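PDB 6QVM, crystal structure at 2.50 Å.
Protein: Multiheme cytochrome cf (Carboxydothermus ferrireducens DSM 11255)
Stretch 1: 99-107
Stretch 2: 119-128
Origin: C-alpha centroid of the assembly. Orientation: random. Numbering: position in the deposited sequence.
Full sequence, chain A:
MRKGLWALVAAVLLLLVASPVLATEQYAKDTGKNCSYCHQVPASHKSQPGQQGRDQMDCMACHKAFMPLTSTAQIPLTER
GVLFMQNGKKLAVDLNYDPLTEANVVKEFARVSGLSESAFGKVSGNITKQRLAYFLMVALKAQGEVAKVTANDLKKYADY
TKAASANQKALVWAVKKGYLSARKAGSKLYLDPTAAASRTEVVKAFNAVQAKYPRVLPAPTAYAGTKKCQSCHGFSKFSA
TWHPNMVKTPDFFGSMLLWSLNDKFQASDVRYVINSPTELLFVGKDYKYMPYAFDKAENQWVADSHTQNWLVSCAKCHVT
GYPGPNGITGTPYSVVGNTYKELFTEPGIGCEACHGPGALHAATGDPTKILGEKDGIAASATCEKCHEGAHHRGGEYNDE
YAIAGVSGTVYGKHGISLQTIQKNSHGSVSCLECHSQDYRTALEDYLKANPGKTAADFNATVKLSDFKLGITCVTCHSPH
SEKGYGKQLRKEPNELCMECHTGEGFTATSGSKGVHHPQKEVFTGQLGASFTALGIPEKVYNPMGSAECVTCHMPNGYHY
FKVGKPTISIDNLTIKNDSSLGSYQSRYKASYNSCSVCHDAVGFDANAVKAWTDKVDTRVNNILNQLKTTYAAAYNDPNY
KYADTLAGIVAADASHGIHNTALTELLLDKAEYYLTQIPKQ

Stretch 1 99-107: PLTEANVVK
Stretch 2, residues 119-128: AFGKVSGNIT

How do the two backbones meet? They bridge at a single point, T101 against N126, with CA of T101 4.0 Å from CA of N126. Two nearly straight hydrogen bonds flank that pair: I127 N donates to L100 O at 3.0 Å (171°), and E102 N donates to G125 O at 3.0 Å (177°). As the register moves forward from L100 to E102 it moves back from I127 to G125, so the two backbones run antiparallel here. T101 (phi/psi -85/158) and N126 (-82/150) are both extended, and their CA-to-CB bonds point away from the partner stretch overall, though each CB still touches it. L100 O also receives a CA-H...O contact from N126 CA at 3.4 Å. G125, at phi 73 and psi 179, has a positive phi that favours glycine.

What satisfies the start of the helix? The helix begins at E102 and continues past K107, so its first amide groups lack helical acceptors. E102 N finds one across the contact in G125 O. T101, the N-cap residue with chi1 p, accepts from N104 N through OG1 at 2.8 Å. N104, with chi1 m, then reaches back and donates from ND2 to P99 O at 2.5 Å; T101 N makes a weak bond of 3.0 Å to P99 O. Regular helical bonds follow: V105 N to T101 O at 3.1 Å, V106 N to E102 O at 2.9 Å and K107 N to A103 O at 2.8 Å.

How does the buried carboxylate of E102 find its partners? Its CA-to-CB bond points toward the other stretch; chi1 is m, chi2 t and chi3 near 152°, and OE2 reaches S124 N, accepting from it at 2.8 Å (167°). The carbonyl S124 O lies just 2.8 Å from OE2 as well, but both are acceptors and make no hydrogen bond. OE1 accepts from a water at 2.4 Å; the same water donates to N126 O at 3.1 Å and accepts from T128 N at 2.9 Å, linking the carboxylate to the backbone of N126 and T128. OE1 is also bonded elsewhere in the structure.

Which apolar side chains pack across the contact? I127, with chi1 t and chi2 near 91°, places CG2 4.0 Å from L100 CB and 4.2 Å from V105 CG2. V123, extended at -147/135, sets CG1 4.0 Å from A103 CB and CG2 3.8 Å from V106 CG2. V106 (chi1 t) also brings CG1 to 3.6 Å from F120 CD1, approaching the ring obliquely; F120 has chi1 m and chi2 near 80°.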

ATOM      1  N   PRO A  99     -27.877  -7.553 -28.303  1.00 65.17           N
ATOM      2  CA  PRO A  99     -27.894  -8.035 -29.694  1.00 57.10           C
ATOM      3  C   PRO A  99     -27.238  -9.396 -29.889  1.00 58.45           C
ATOM      4  O   PRO A  99     -26.142  -9.649 -29.378  1.00 57.56           O
ATOM      5  CB  PRO A  99     -27.127  -6.938 -30.437  1.00 54.74           C
ATOM      6  CG  PRO A  99     -27.482  -5.694 -29.686  1.00 60.89           C
ATOM      7  CD  PRO A  99     -27.667  -6.094 -28.236  1.00 57.70           C
ATOM      8  N   LEU A 100     -27.919 -10.279 -30.620  1.00 47.19           N
ATOM      9  CA  LEU A 100     -27.454 -11.650 -30.834  1.00 49.03           C
ATOM     10  C   LEU A 100     -26.510 -11.723 -32.036  1.00 56.81           C
ATOM     11  O   LEU A 100     -26.750 -12.419 -33.026  1.00 62.54           O
ATOM     12  CB  LEU A 100     -28.642 -12.589 -31.010  1.00 49.81           C
ATOM     13  CG  LEU A 100     -29.510 -12.854 -29.779  1.00 50.32           C
ATOM     14  CD1 LEU A 100     -30.694 -13.724 -30.167  1.00 53.88           C
ATOM     15  CD2 LEU A 100     -28.687 -13.519 -28.685  1.00 45.78           C
ATOM     16  N   THR A 101     -25.419 -10.972 -31.931  1.00 67.91           N
ATOM     17  CA  THR A 101     -24.381 -11.022 -32.943  1.00 57.90           C
ATOM     18  C   THR A 101     -23.416 -12.163 -32.649  1.00 57.22           C
ATOM     19  O   THR A 101     -23.310 -12.650 -31.519  1.00 69.47           O
ATOM     20  CB  THR A 101     -23.611  -9.705 -32.997  1.00 55.02           C
ATOM     21  OG1 THR A 101     -22.750  -9.618 -31.856  1.00 62.94           O
ATOM     22  CG2 THR A 101     -24.571  -8.519 -32.994  1.00 57.87           C
ATOM     23  N   GLU A 102     -22.710 -12.596 -33.697  1.00 58.99           N
ATOM     24  CA  GLU A 102     -21.608 -13.527 -33.491  1.00 57.61           C
ATOM     25  C   GLU A 102     -20.602 -12.948 -32.510  1.00 61.73           C
ATOM     26  O   GLU A 102     -20.030 -13.674 -31.692  1.00 62.93           O
ATOM     27  CB  GLU A 102     -20.924 -13.849 -34.816  1.00 67.56           C
ATOM     28  CG  GLU A 102     -21.798 -14.528 -35.827  1.00 73.09           C
ATOM     29  CD  GLU A 102     -20.983 -15.155 -36.940  1.00 80.53           C
ATOM     30  OE1 GLU A 102     -21.442 -16.159 -37.527  1.00 73.19           O
ATOM     31  OE2 GLU A 102     -19.877 -14.637 -37.219  1.00 69.06           O
ATOM     32  N   ALA A 103     -20.382 -11.633 -32.578  1.00 50.12           N
ATOM     33  CA  ALA A 103     -19.425 -10.970 -31.697  1.00 56.63           C
ATOM     34  C   ALA A 103     -19.816 -11.137 -30.231  1.00 55.85           C
ATOM     35  O   ALA A 103     -19.017 -11.599 -29.407  1.00 50.02           O
ATOM     36  CB  ALA A 103     -19.317  -9.493 -32.071  1.00 51.33           C
ATOM     37  N   ASN A 104     -21.060 -10.783 -29.890  1.00 49.24           N
ATOM     38  CA  ASN A 104     -21.504 -10.874 -28.501  1.00 51.97           C
ATOM     39  C   ASN A 104     -21.454 -12.309 -27.990  1.00 54.96           C
ATOM     40  O   ASN A 104     -21.080 -12.551 -26.835  1.00 53.33           O
ATOM     41  CB  ASN A 104     -22.915 -10.306 -28.357  1.00 45.10           C
ATOM     42  CG  ASN A 104     -22.947  -8.799 -28.455  1.00 40.34           C
ATOM     43  OD1 ASN A 104     -21.935  -8.125 -28.255  1.00 44.60           O
ATOM     44  ND2 ASN A 104     -24.117  -8.257 -28.752  1.00 47.98           N
ATOM     45  N   VAL A 105     -21.813 -13.277 -28.836  1.00 44.79           N
ATOM     46  CA  VAL A 105     -21.771 -14.674 -28.418  1.00 45.37           C
ATOM     47  C   VAL A 105     -20.337 -15.112 -28.148  1.00 50.03           C
ATOM     48  O   VAL A 105     -20.057 -15.787 -27.150  1.00 55.31           O
ATOM     49  CB  VAL A 105     -22.451 -15.568 -29.470  1.00 36.67           C
ATOM     50  CG1 VAL A 105     -22.324 -17.033 -29.087  1.00 33.17           C
ATOM     51  CG2 VAL A 105     -23.910 -15.183 -29.625  1.00 37.03           C
ATOM     52  N   VAL A 106     -19.402 -14.730 -29.021  1.00 60.40           N
ATOM     53  CA  VAL A 106     -18.007 -15.106 -28.809  1.00 58.90           C
ATOM     54  C   VAL A 106     -17.447 -14.405 -27.576  1.00 53.57           C
ATOM     55  O   VAL A 106     -16.731 -15.010 -26.773  1.00 48.77           O
ATOM     56  CB  VAL A 106     -17.168 -14.806 -30.063  1.00 65.58           C
ATOM     57  CG1 VAL A 106     -15.688 -15.047 -29.781  1.00 59.86           C
ATOM     58  CG2 VAL A 106     -17.636 -15.659 -31.223  1.00 64.79           C
ATOM     59  N   LYS A 107     -17.778 -13.123 -27.406  1.00 38.22           N
ATOM     60  CA  LYS A 107     -17.283 -12.353 -26.270  1.00 49.23           C
ATOM     61  C   LYS A 107     -17.629 -13.038 -24.952  1.00 53.01           C
ATOM     62  O   LYS A 107     -16.790 -13.146 -24.048  1.00 54.42           O
ATOM     63  CB  LYS A 107     -17.860 -10.940 -26.324  1.00 45.71           C
ATOM     64  CG  LYS A 107     -16.975  -9.871 -25.720  1.00 58.00           C
ATOM     65  CD  LYS A 107     -17.375  -8.495 -26.228  1.00 58.71           C
ATOM     66  N   ALA A 119      -9.729 -17.844 -30.746  1.00 71.23           N
ATOM     67  CA  ALA A 119      -9.921 -19.278 -30.934  1.00 64.84           C
ATOM     68  C   ALA A 119     -11.239 -19.598 -31.628  1.00 70.37           C
ATOM     69  O   ALA A 119     -11.426 -20.726 -32.096  1.00 75.98           O
ATOM     70  CB  ALA A 119      -9.850 -20.001 -29.590  1.00 46.63           C
ATOM     71  N   PHE A 120     -12.148 -18.627 -31.715  1.00 63.87           N
ATOM     72  CA  PHE A 120     -13.416 -18.804 -32.409  1.00 69.37           C
ATOM     73  C   PHE A 120     -13.372 -18.316 -33.851  1.00 71.36           C
ATOM     74  O   PHE A 120     -14.263 -18.662 -34.635  1.00 84.63           O
ATOM     75  CB  PHE A 120     -14.533 -18.086 -31.642  1.00 69.72           C
ATOM     76  CG  PHE A 120     -14.705 -18.571 -30.227  1.00 53.48           C
ATOM     77  CD1 PHE A 120     -13.856 -18.138 -29.218  1.00 53.39           C
ATOM     78  CD2 PHE A 120     -15.716 -19.461 -29.908  1.00 50.19           C
ATOM     79  CE1 PHE A 120     -14.012 -18.591 -27.917  1.00 37.26           C
ATOM     80  CE2 PHE A 120     -15.878 -19.914 -28.610  1.00 52.44           C
ATOM     81  CZ  PHE A 120     -15.024 -19.480 -27.614  1.00 47.06           C
ATOM     82  N   GLY A 121     -12.362 -17.519 -34.210  1.00 74.50           N
ATOM     83  CA  GLY A 121     -12.136 -17.143 -35.590  1.00 61.15           C
ATOM     84  C   GLY A 121     -12.833 -15.856 -35.987  1.00 69.74           C
ATOM     85  O   GLY A 121     -13.420 -15.135 -35.173  1.00 75.28           O
ATOM     86  N   LYS A 122     -12.759 -15.569 -37.287  1.00 89.70           N
ATOM     87  CA  LYS A 122     -13.418 -14.394 -37.845  1.00 97.63           C
ATOM     88  C   LYS A 122     -14.912 -14.445 -37.556  1.00 89.89           C
ATOM     89  O   LYS A 122     -15.511 -15.519 -37.453  1.00 75.71           O
ATOM     90  CB  LYS A 122     -13.170 -14.312 -39.354  1.00105.32           C
ATOM     91  CG  LYS A 122     -13.123 -12.901 -39.912  1.00109.81           C
ATOM     92  CD  LYS A 122     -11.699 -12.384 -40.005  1.00114.42           C
ATOM     93  N   VAL A 123     -15.512 -13.266 -37.424  1.00 64.55           N
ATOM     94  CA  VAL A 123     -16.843 -13.128 -36.842  1.00 67.41           C
ATOM     95  C   VAL A 123     -17.557 -11.967 -37.519  1.00 63.25           C
ATOM     96  O   VAL A 123     -16.970 -10.895 -37.701  1.00 69.36           O
ATOM     97  CB  VAL A 123     -16.744 -12.909 -35.317  1.00 73.37           C
ATOM     98  CG1 VAL A 123     -17.867 -12.021 -34.811  1.00 62.11           C
ATOM     99  CG2 VAL A 123     -16.724 -14.247 -34.578  1.00 55.66           C
ATOM    100  N   SER A 124     -18.823 -12.171 -37.882  1.00 61.55           N
ATOM    101  CA  SER A 124     -19.628 -11.077 -38.415  1.00 69.01           C
ATOM    102  C   SER A 124     -21.083 -11.512 -38.499  1.00 62.08           C
ATOM    103  O   SER A 124     -21.394 -12.704 -38.561  1.00 56.46           O
ATOM    104  CB  SER A 124     -19.142 -10.633 -39.797  1.00 85.84           C
ATOM    105  OG  SER A 124     -19.545 -11.561 -40.787  1.00 81.36           O
ATOM    106  N   GLY A 125     -21.968 -10.522 -38.531  1.00 57.72           N
ATOM    107  CA  GLY A 125     -23.387 -10.779 -38.672  1.00 57.85           C
ATOM    108  C   GLY A 125     -24.011 -11.340 -37.406  1.00 65.39           C
ATOM    109  O   GLY A 125     -23.361 -11.558 -36.385  1.00 64.46           O
ATOM    110  N   ASN A 126     -25.318 -11.568 -37.490  1.00 69.00           N
ATOM    111  CA  ASN A 126     -26.055 -12.161 -36.387  1.00 61.23           C
ATOM    112  C   ASN A 126     -25.898 -13.678 -36.391  1.00 69.21           C
ATOM    113  O   ASN A 126     -25.712 -14.305 -37.439  1.00 72.60           O
ATOM    114  CB  ASN A 126     -27.530 -11.766 -36.456  1.00 57.51           C
ATOM    115  CG  ASN A 126     -27.731 -10.269 -36.319  1.00 63.34           C
ATOM    116  OD1 ASN A 126     -26.766  -9.520 -36.192  1.00 73.83           O
ATOM    117  ND2 ASN A 126     -28.980  -9.826 -36.364  1.00 72.82           N
ATOM    118  N   ILE A 127     -25.966 -14.263 -35.195  1.00 60.95           N
ATOM    119  CA  ILE A 127     -25.615 -15.663 -35.008  1.00 57.75           C
ATOM    120  C   ILE A 127     -26.663 -16.567 -35.648  1.00 59.26           C
ATOM    121  O   ILE A 127     -27.875 -16.352 -35.505  1.00 56.33           O
ATOM    122  CB  ILE A 127     -25.445 -15.970 -33.511  1.00 60.63           C
ATOM    123  CG1 ILE A 127     -25.064 -17.431 -33.287  1.00 54.47           C
ATOM    124  CG2 ILE A 127     -26.705 -15.618 -32.729  1.00 55.85           C
ATOM    125  CD1 ILE A 127     -23.580 -17.666 -33.251  1.00 53.08           C
ATOM    126  N   THR A 128     -26.197 -17.590 -36.357  1.00 51.42           N
ATOM    127  CA  THR A 128     -27.074 -18.600 -36.927  1.00 52.52           C
ATOM    128  C   THR A 128     -26.942 -19.901 -36.147  1.00 55.77           C
ATOM    129  O   THR A 128     -25.993 -20.106 -35.387  1.00 53.74           O
ATOM    130  CB  THR A 128     -26.763 -18.842 -38.410  1.00 61.81           C
ATOM    131  OG1 THR A 128     -25.450 -19.399 -38.556  1.00 58.37           O
ATOM    132  CG2 THR A 128     -26.855 -17.536 -39.200  1.00 52.30           C
TER
HETATM  133  O   HOH W   1     -23.812 -16.687 -37.698  1.00 78.08           O